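Local coordinates for ATP grasp ligase (Microcystis aeruginosa MRC, PDB 5IG9), which binds the precursor peptide MdnA and acts as an ATP-grasp macrocyclase, a ligase that closes rings in this ribosomally made microviridin precursor, at residues N146-K152 / L193-L199; K125-L129 / F292-N296. All coordinates share one frame. Residue numbers count along the deposited sequence, not the author numbering.

Contact 1: N146-K152 / L193-L199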
ATOM      1  N   ASN A 146     -19.610   9.283  -1.021  1.00 54.01           N
ATOM      2  CA  ASN A 146     -19.524  10.737  -1.086  1.00 57.35           C
ATOM      3  C   ASN A 146     -20.833  11.348  -1.574  1.00 59.99           C
ATOM      4  O   ASN A 146     -20.863  12.516  -1.975  1.00 64.16           O
ATOM      5  CB  ASN A 146     -18.373  11.163  -2.000  1.00 57.13           C
ATOM      6  CG  ASN A 146     -18.620  10.808  -3.456  1.00 60.44           C
ATOM      7  OD1 ASN A 146     -19.024   9.691  -3.774  1.00 60.59           O
ATOM      8  ND2 ASN A 146     -18.386  11.766  -4.347  1.00 64.44           N
ATOM      9  N   ASN A 147     -21.911  10.573  -1.548  1.00 58.56           N
ATOM     10  CA  ASN A 147     -23.190  10.948  -2.148  1.00 59.07           C
ATOM     11  C   ASN A 147     -24.237  11.131  -1.059  1.00 58.16           C
ATOM     12  O   ASN A 147     -24.644  10.139  -0.423  1.00 62.04           O
ATOM     13  CB  ASN A 147     -23.622   9.872  -3.144  1.00 57.27           C
ATOM     14  CG  ASN A 147     -24.977  10.147  -3.757  1.00 57.72           C
ATOM     15  OD1 ASN A 147     -25.472  11.270  -3.722  1.00 57.59           O
ATOM     16  ND2 ASN A 147     -25.586   9.114  -4.333  1.00 58.11           N
ATOM     17  N   PRO A 148     -24.704  12.357  -0.806  1.00 62.33           N
ATOM     18  CA  PRO A 148     -25.661  12.562   0.296  1.00 63.16           C
ATOM     19  C   PRO A 148     -26.967  11.795   0.151  1.00 61.36           C
ATOM     20  O   PRO A 148     -27.515  11.351   1.168  1.00 58.26           O
ATOM     21  CB  PRO A 148     -25.898  14.080   0.272  1.00 63.30           C
ATOM     22  CG  PRO A 148     -24.661  14.641  -0.340  1.00 62.74           C
ATOM     23  CD  PRO A 148     -24.231  13.632  -1.371  1.00 61.13           C
ATOM     24  N   GLU A 149     -27.487  11.621  -1.068  1.00 58.62           N
ATOM     25  CA  GLU A 149     -28.774  10.945  -1.213  1.00 62.64           C
ATOM     26  C   GLU A 149     -28.673   9.475  -0.821  1.00 59.49           C
ATOM     27  O   GLU A 149     -29.599   8.924  -0.215  1.00 55.77           O
ATOM     28  CB  GLU A 149     -29.301  11.081  -2.642  1.00 67.07           C
ATOM     29  CG  GLU A 149     -30.746  10.610  -2.797  1.00 72.31           C
ATOM     30  CD  GLU A 149     -31.297  10.823  -4.198  1.00 75.22           C
ATOM     31  OE1 GLU A 149     -30.556  10.580  -5.175  1.00 70.48           O
ATOM     32  OE2 GLU A 149     -32.471  11.239  -4.322  1.00 71.34           O
ATOM     33  N   ALA A 150     -27.558   8.825  -1.158  1.00 60.19           N
ATOM     34  CA  ALA A 150     -27.365   7.441  -0.742  1.00 55.00           C
ATOM     35  C   ALA A 150     -27.168   7.343   0.766  1.00 52.45           C
ATOM     36  O   ALA A 150     -27.608   6.373   1.393  1.00 52.72           O
ATOM     37  CB  ALA A 150     -26.175   6.831  -1.480  1.00 55.37           C
ATOM     38  N   VAL A 151     -26.513   8.340   1.361  1.00 51.16           N
ATOM     39  CA  VAL A 151     -26.285   8.331   2.802  1.00 51.12           C
ATOM     40  C   VAL A 151     -27.587   8.572   3.558  1.00 52.88           C
ATOM     41  O   VAL A 151     -27.864   7.905   4.562  1.00 58.27           O
ATOM     42  CB  VAL A 151     -25.209   9.366   3.173  1.00 49.74           C
ATOM     43  CG1 VAL A 151     -25.064   9.468   4.684  1.00 48.79           C
ATOM     44  CG2 VAL A 151     -23.884   8.995   2.529  1.00 49.83           C
ATOM     45  N   LYS A 152     -28.401   9.528   3.099  1.00 53.81           N
ATOM     46  CA  LYS A 152     -29.714   9.736   3.709  1.00 55.66           C
ATOM     47  C   LYS A 152     -30.555   8.470   3.629  1.00 50.46           C
ATOM     48  O   LYS A 152     -31.178   8.054   4.613  1.00 46.14           O
ATOM     49  CB  LYS A 152     -30.442  10.894   3.023  1.00 62.76           C
ATOM     50  CG  LYS A 152     -29.791  12.254   3.192  1.00 73.87           C
ATOM     51  CD  LYS A 152     -29.835  12.737   4.634  1.00 87.59           C
ATOM     52  CE  LYS A 152     -31.260  12.832   5.164  1.00 95.29           C
ATOM     53  NZ  LYS A 152     -31.652  11.616   5.930  1.00101.64           N
ATOM     54  N   LEU A 193     -27.224  14.900   9.420  1.00 75.76           N
ATOM     55  CA  LEU A 193     -27.839  14.535   8.151  1.00 77.01           C
ATOM     56  C   LEU A 193     -28.268  15.751   7.340  1.00 73.91           C
ATOM     57  O   LEU A 193     -28.524  15.619   6.138  1.00 68.00           O
ATOM     58  CB  LEU A 193     -29.034  13.615   8.396  1.00 77.32           C
ATOM     59  CG  LEU A 193     -28.801  12.107   8.276  1.00 76.21           C
ATOM     60  CD1 LEU A 193     -27.382  11.725   8.665  1.00 78.41           C
ATOM     61  CD2 LEU A 193     -29.807  11.361   9.135  1.00 80.08           C
ATOM     62  N   ASP A 194     -28.365  16.921   7.966  1.00 74.53           N
ATOM     63  CA  ASP A 194     -28.694  18.156   7.267  1.00 79.64           C
ATOM     64  C   ASP A 194     -27.458  18.913   6.794  1.00 74.02           C
ATOM     65  O   ASP A 194     -27.597  19.962   6.156  1.00 74.16           O
ATOM     66  CB  ASP A 194     -29.542  19.065   8.167  1.00 85.28           C
ATOM     67  CG  ASP A 194     -30.973  18.575   8.313  1.00 86.86           C
ATOM     68  OD1 ASP A 194     -31.546  18.093   7.314  1.00 91.13           O
ATOM     69  OD2 ASP A 194     -31.524  18.677   9.430  1.00 92.06           O
ATOM     70  N   ASN A 195     -26.262  18.409   7.088  1.00 77.83           N
ATOM     71  CA  ASN A 195     -25.002  19.045   6.712  1.00 74.39           C
ATOM     72  C   ASN A 195     -24.117  18.058   5.965  1.00 72.22           C
ATOM     73  O   ASN A 195     -22.921  17.922   6.235  1.00 69.35           O
ATOM     74  CB  ASN A 195     -24.292  19.592   7.945  1.00 78.85           C
ATOM     75  CG  ASN A 195     -25.183  20.490   8.774  1.00 83.14           C
ATOM     76  OD1 ASN A 195     -25.994  21.245   8.236  1.00 94.99           O
ATOM     77  ND2 ASN A 195     -25.047  20.407  10.092  1.00 82.64           N
ATOM     78  N   LEU A 196     -24.703  17.356   4.999  1.00 73.35           N
ATOM     79  CA  LEU A 196     -23.984  16.359   4.218  1.00 72.44           C
ATOM     80  C   LEU A 196     -23.253  16.948   3.020  1.00 72.39           C
ATOM     81  O   LEU A 196     -22.700  16.184   2.221  1.00 75.50           O
ATOM     82  CB  LEU A 196     -24.946  15.274   3.729  1.00 71.67           C
ATOM     83  CG  LEU A 196     -25.527  14.282   4.735  1.00 71.37           C
ATOM     84  CD1 LEU A 196     -26.336  13.239   3.988  1.00 69.65           C
ATOM     85  CD2 LEU A 196     -24.431  13.626   5.549  1.00 69.41           C
ATOM     86  N   GLU A 197     -23.236  18.274   2.870  1.00 77.88           N
ATOM     87  CA  GLU A 197     -22.651  18.877   1.679  1.00 78.22           C
ATOM     88  C   GLU A 197     -21.136  18.721   1.627  1.00 72.31           C
ATOM     89  O   GLU A 197     -20.555  18.794   0.539  1.00 66.17           O
ATOM     90  CB  GLU A 197     -23.039  20.354   1.605  1.00 82.48           C
ATOM     91  CG  GLU A 197     -22.647  21.149   2.835  1.00 88.09           C
ATOM     92  CD  GLU A 197     -23.733  22.104   3.278  1.00 94.07           C
ATOM     93  OE1 GLU A 197     -24.020  22.152   4.493  1.00 97.14           O
ATOM     94  OE2 GLU A 197     -24.306  22.798   2.412  1.00 97.69           O
ATOM     95  N   GLY A 198     -20.486  18.493   2.767  1.00 73.63           N
ATOM     96  CA  GLY A 198     -19.051  18.289   2.784  1.00 75.32           C
ATOM     97  C   GLY A 198     -18.582  16.961   2.229  1.00 74.77           C
ATOM     98  O   GLY A 198     -17.370  16.746   2.129  1.00 74.67           O
ATOM     99  N   LEU A 199     -19.504  16.063   1.868  1.00 69.40           N
ATOM    100  CA  LEU A 199     -19.115  14.769   1.321  1.00 71.28           C
ATOM    101  C   LEU A 199     -18.466  14.886  -0.050  1.00 68.47           C
ATOM    102  O   LEU A 199     -17.714  13.988  -0.443  1.00 70.04           O
ATOM    103  CB  LEU A 199     -20.329  13.843   1.234  1.00 70.83           C
ATOM    104  CG  LEU A 199     -20.704  13.087   2.509  1.00 68.90           C
ATOM    105  CD1 LEU A 199     -21.934  12.223   2.276  1.00 68.07           C
ATOM    106  CD2 LEU A 199     -19.534  12.243   2.984  1.00 67.50           C
TER

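Contact 2: K125-L129 / F292-N296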
ATOM      1  N   LYS A 125     -10.572  -2.748   3.845  1.00 39.02           N
ATOM      2  CA  LYS A 125     -11.625  -3.124   4.781  1.00 38.02           C
ATOM      3  C   LYS A 125     -12.904  -3.533   4.061  1.00 36.44           C
ATOM      4  O   LYS A 125     -13.675  -4.345   4.582  1.00 39.08           O
ATOM      5  CB  LYS A 125     -11.890  -1.978   5.757  1.00 37.19           C
ATOM      6  CG  LYS A 125     -10.706  -1.686   6.669  1.00 41.17           C
ATOM      7  CD  LYS A 125     -10.940  -0.456   7.528  1.00 45.73           C
ATOM      8  CE  LYS A 125      -9.751  -0.187   8.438  1.00 52.34           C
ATOM      9  NZ  LYS A 125      -9.924   1.053   9.249  1.00 55.04           N
ATOM     10  N   GLN A 126     -13.144  -2.992   2.864  1.00 39.47           N
ATOM     11  CA  GLN A 126     -14.278  -3.451   2.071  1.00 41.04           C
ATOM     12  C   GLN A 126     -14.099  -4.895   1.624  1.00 42.87           C
ATOM     13  O   GLN A 126     -15.080  -5.644   1.537  1.00 44.64           O
ATOM     14  CB  GLN A 126     -14.478  -2.544   0.859  1.00 40.27           C
ATOM     15  CG  GLN A 126     -15.710  -2.883   0.041  1.00 43.75           C
ATOM     16  CD  GLN A 126     -15.778  -2.110  -1.262  1.00 47.78           C
ATOM     17  OE1 GLN A 126     -15.136  -1.068  -1.414  1.00 49.19           O
ATOM     18  NE2 GLN A 126     -16.548  -2.622  -2.213  1.00 44.32           N
ATOM     19  N   LEU A 127     -12.861  -5.304   1.338  1.00 42.27           N
ATOM     20  CA  LEU A 127     -12.610  -6.691   0.967  1.00 42.74           C
ATOM     21  C   LEU A 127     -12.686  -7.618   2.173  1.00 43.76           C
ATOM     22  O   LEU A 127     -13.081  -8.780   2.037  1.00 40.50           O
ATOM     23  CB  LEU A 127     -11.245  -6.810   0.289  1.00 40.74           C
ATOM     24  CG  LEU A 127     -10.837  -8.194  -0.217  1.00 41.47           C
ATOM     25  CD1 LEU A 127     -11.774  -8.676  -1.314  1.00 39.04           C
ATOM     26  CD2 LEU A 127      -9.405  -8.156  -0.707  1.00 43.54           C
ATOM     27  N   GLN A 128     -12.314  -7.128   3.357  1.00 43.42           N
ATOM     28  CA  GLN A 128     -12.445  -7.934   4.565  1.00 42.67           C
ATOM     29  C   GLN A 128     -13.893  -8.360   4.778  1.00 39.57           C
ATOM     30  O   GLN A 128     -14.191  -9.550   4.930  1.00 37.06           O
ATOM     31  CB  GLN A 128     -11.941  -7.153   5.780  1.00 43.77           C
ATOM     32  CG  GLN A 128     -10.478  -6.756   5.740  1.00 44.88           C
ATOM     33  CD  GLN A 128     -10.070  -6.047   7.010  1.00 43.62           C
ATOM     34  OE1 GLN A 128     -10.837  -5.988   7.968  1.00 42.03           O
ATOM     35  NE2 GLN A 128      -8.859  -5.506   7.029  1.00 44.33           N
ATOM     36  N   LEU A 129     -14.810  -7.387   4.783  1.00 40.64           N
ATOM     37  CA  LEU A 129     -16.216  -7.683   5.041  1.00 40.16           C
ATOM     38  C   LEU A 129     -16.801  -8.588   3.964  1.00 41.71           C
ATOM     39  O   LEU A 129     -17.558  -9.517   4.264  1.00 43.66           O
ATOM     40  CB  LEU A 129     -17.009  -6.379   5.134  1.00 40.89           C
ATOM     41  CG  LEU A 129     -16.469  -5.341   6.124  1.00 42.79           C
ATOM     42  CD1 LEU A 129     -17.136  -3.992   5.922  1.00 42.22           C
ATOM     43  CD2 LEU A 129     -16.657  -5.823   7.549  1.00 45.16           C
ATOM     44  N   PHE A 292     -19.032 -10.096  12.384  1.00 42.57           N
ATOM     45  CA  PHE A 292     -17.647  -9.752  12.092  1.00 41.69           C
ATOM     46  C   PHE A 292     -17.537  -8.263  11.791  1.00 44.34           C
ATOM     47  O   PHE A 292     -18.296  -7.726  10.979  1.00 45.56           O
ATOM     48  CB  PHE A 292     -17.129 -10.566  10.907  1.00 39.01           C
ATOM     49  CG  PHE A 292     -15.781 -10.121  10.406  1.00 39.31           C
ATOM     50  CD1 PHE A 292     -14.621 -10.575  11.013  1.00 40.60           C
ATOM     51  CD2 PHE A 292     -15.672  -9.247   9.334  1.00 38.82           C
ATOM     52  CE1 PHE A 292     -13.378 -10.166  10.561  1.00 39.04           C
ATOM     53  CE2 PHE A 292     -14.430  -8.835   8.878  1.00 37.00           C
ATOM     54  CZ  PHE A 292     -13.284  -9.297   9.492  1.00 37.40           C
ATOM     55  N   LEU A 293     -16.576  -7.596  12.430  1.00 39.08           N
ATOM     56  CA  LEU A 293     -16.345  -6.174  12.208  1.00 39.51           C
ATOM     57  C   LEU A 293     -15.091  -5.912  11.385  1.00 43.32           C
ATOM     58  O   LEU A 293     -15.170  -5.295  10.318  1.00 45.35           O
ATOM     59  CB  LEU A 293     -16.260  -5.429  13.546  1.00 36.62           C
ATOM     60  CG  LEU A 293     -17.534  -5.324  14.385  1.00 34.52           C
ATOM     61  CD1 LEU A 293     -17.287  -4.451  15.604  1.00 34.04           C
ATOM     62  CD2 LEU A 293     -18.694  -4.788  13.559  1.00 32.20           C
ATOM     63  N   GLU A 294     -13.931  -6.372  11.848  1.00 38.72           N
ATOM     64  CA  GLU A 294     -12.669  -5.958  11.255  1.00 42.21           C
ATOM     65  C   GLU A 294     -11.559  -6.911  11.675  1.00 40.58           C
ATOM     66  O   GLU A 294     -11.556  -7.415  12.799  1.00 40.42           O
ATOM     67  CB  GLU A 294     -12.322  -4.525  11.681  1.00 46.95           C
ATOM     68  CG  GLU A 294     -10.933  -4.047  11.287  1.00 54.68           C
ATOM     69  CD  GLU A 294     -10.643  -2.654  11.805  1.00 62.93           C
ATOM     70  OE1 GLU A 294     -11.609  -1.890  12.011  1.00 72.65           O
ATOM     71  OE2 GLU A 294      -9.455  -2.327  12.018  1.00 74.51           O
ATOM     72  N   ILE A 295     -10.623  -7.153  10.763  1.00 43.46           N
ATOM     73  CA  ILE A 295      -9.356  -7.798  11.080  1.00 44.21           C
ATOM     74  C   ILE A 295      -8.238  -6.808  10.780  1.00 45.33           C
ATOM     75  O   ILE A 295      -8.160  -6.261   9.672  1.00 43.73           O
ATOM     76  CB  ILE A 295      -9.154  -9.111  10.300  1.00 47.00           C
ATOM     77  CG1 ILE A 295      -7.713  -9.601  10.449  1.00 51.71           C
ATOM     78  CG2 ILE A 295      -9.513  -8.939   8.836  1.00 49.31           C
ATOM     79  CD1 ILE A 295      -7.425 -10.863   9.670  1.00 55.51           C
ATOM     80  N   ASN A 296      -7.391  -6.564  11.772  1.00 47.41           N
ATOM     81  CA  ASN A 296      -6.239  -5.691  11.598  1.00 46.98           C
ATOM     82  C   ASN A 296      -4.977  -6.538  11.601  1.00 45.46           C
ATOM     83  O   ASN A 296      -4.599  -7.070  12.656  1.00 51.36           O
ATOM     84  CB  ASN A 296      -6.183  -4.637  12.702  1.00 47.66           C
ATOM     85  CG  ASN A 296      -5.089  -3.610  12.477  1.00 47.22           C
ATOM     86  OD1 ASN A 296      -4.407  -3.619  11.450  1.00 41.41           O
ATOM     87  ND2 ASN A 296      -4.924  -2.707  13.435  1.00 53.95           N
TER

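Contact 1: N146-K152 / L193-L199
Two segments can cohere without a single hydrogen bond between them, as the first turn of helix 148-157 and the loop 193-199 do. Asn146, just after strand 142-145, approaches the loop through its CB, which rests 3.3 Å from Leu199 O; its amide leads away and hydrogen-bonds to the backbone of Val43 and Val41 of the second subunit. Asn147 is the N-cap of helix 148-157. Its OD1 accepts a weak hydrogen bond from Glu149 N (3.4 Å), while its ND2 bonds to Asp44 of the second subunit. Pro148 lies beside Leu196, with Pro148 CG 3.6 Å from Leu196 O and Pro148 CB 3.8 Å from Leu196 CB. One turn on, Val151 points at the loop and divides its methyls between two leucines: Val151 CG1 lies 4.0 Å from Leu196 CD1, and Val151 CG2 lies 3.8 Å from Leu199 CD1. Lys152 then folds its aliphatic chain back over the loop, so that Lys152 CD sits 3.6 Å from Leu196 CD1 and 3.5 Å from Leu193 O, and Lys152 NZ ends 3.7 Å from Leu193 CD2. The loop reads the helix in reverse order, Leu199 near Asn146 and Leu193 near Lys152, and its turn is held by Leu199 N bonding to Leu196 O (3.2 Å). Leu196 and Leu199 each also pack on an aromatic side chain of the Microviridin chain, which places this contact beside the bound precursor. Cohesion rests on apolar fit, while the Asn146 amide and Asn147 ND2 bond to the second subunit and Asn147 OD1 caps the helix.

Contact 2: K125-L129 / F292-N296
A single glutamine can dock a helix on the edge of a sheet by pairing its amide with one residue's backbone. Here Gln128 OE1 accepts from Ile295 N at 3.0 Å and 167°, a nearly straight hydrogen bond, while Gln128 NE2 gives a weak, strongly bent one to Ile295 O (2.8 Å, 117°). The stronger partner of NE2 is Ala122 O, at the end of helix 116-122, so the amide links three parts of the chain. Further out, Lys125 NZ and Glu294 OE1 are 4.4 Å apart, opposite charges too distant for a salt bridge. Strand 290-296 is the outermost of its antiparallel sheet within this chain, and the helix crosses it at 126° with 8.4 Å between the segment axes. A classic beta bulge interrupts the strand at this point: Leu293 and Glu294 both face Asp281 of strand 277-284. Gln128 is the residue most covered, its OE1 lying 3.3 Å from Ile295 CG2; beside it Leu129 CD2 touches Phe292 CE2 at 4.0 Å and comes within 3.2 Å of Leu293 O. Phe292 CE2 also lies 4.0 Å from Gln128 O, and on helix 260-273 Phe292 meets Leu269 and Ile295 meets Met270.

In the fold
The two contacts show how chemistry follows position in a fold. The centre of contact 2 is about 11 Å from the centre of the chain, that of contact 1 about 29 Å, yet both are partly buried. Contact 2 joins regular elements, a helix and a sheet-edge strand far apart in sequence; contact 1 joins the start of a helix to a loop. They share no element, and their centres are about 24 Å apart, though the sequence of contact 1 falls between the segments of contact 2. The inner contact spends directional hydrogen bonds on backbone groups, whereas the outer one relies on apolar surfaces. Both reach the second subunit, and contact 1 also meets the precursor peptide.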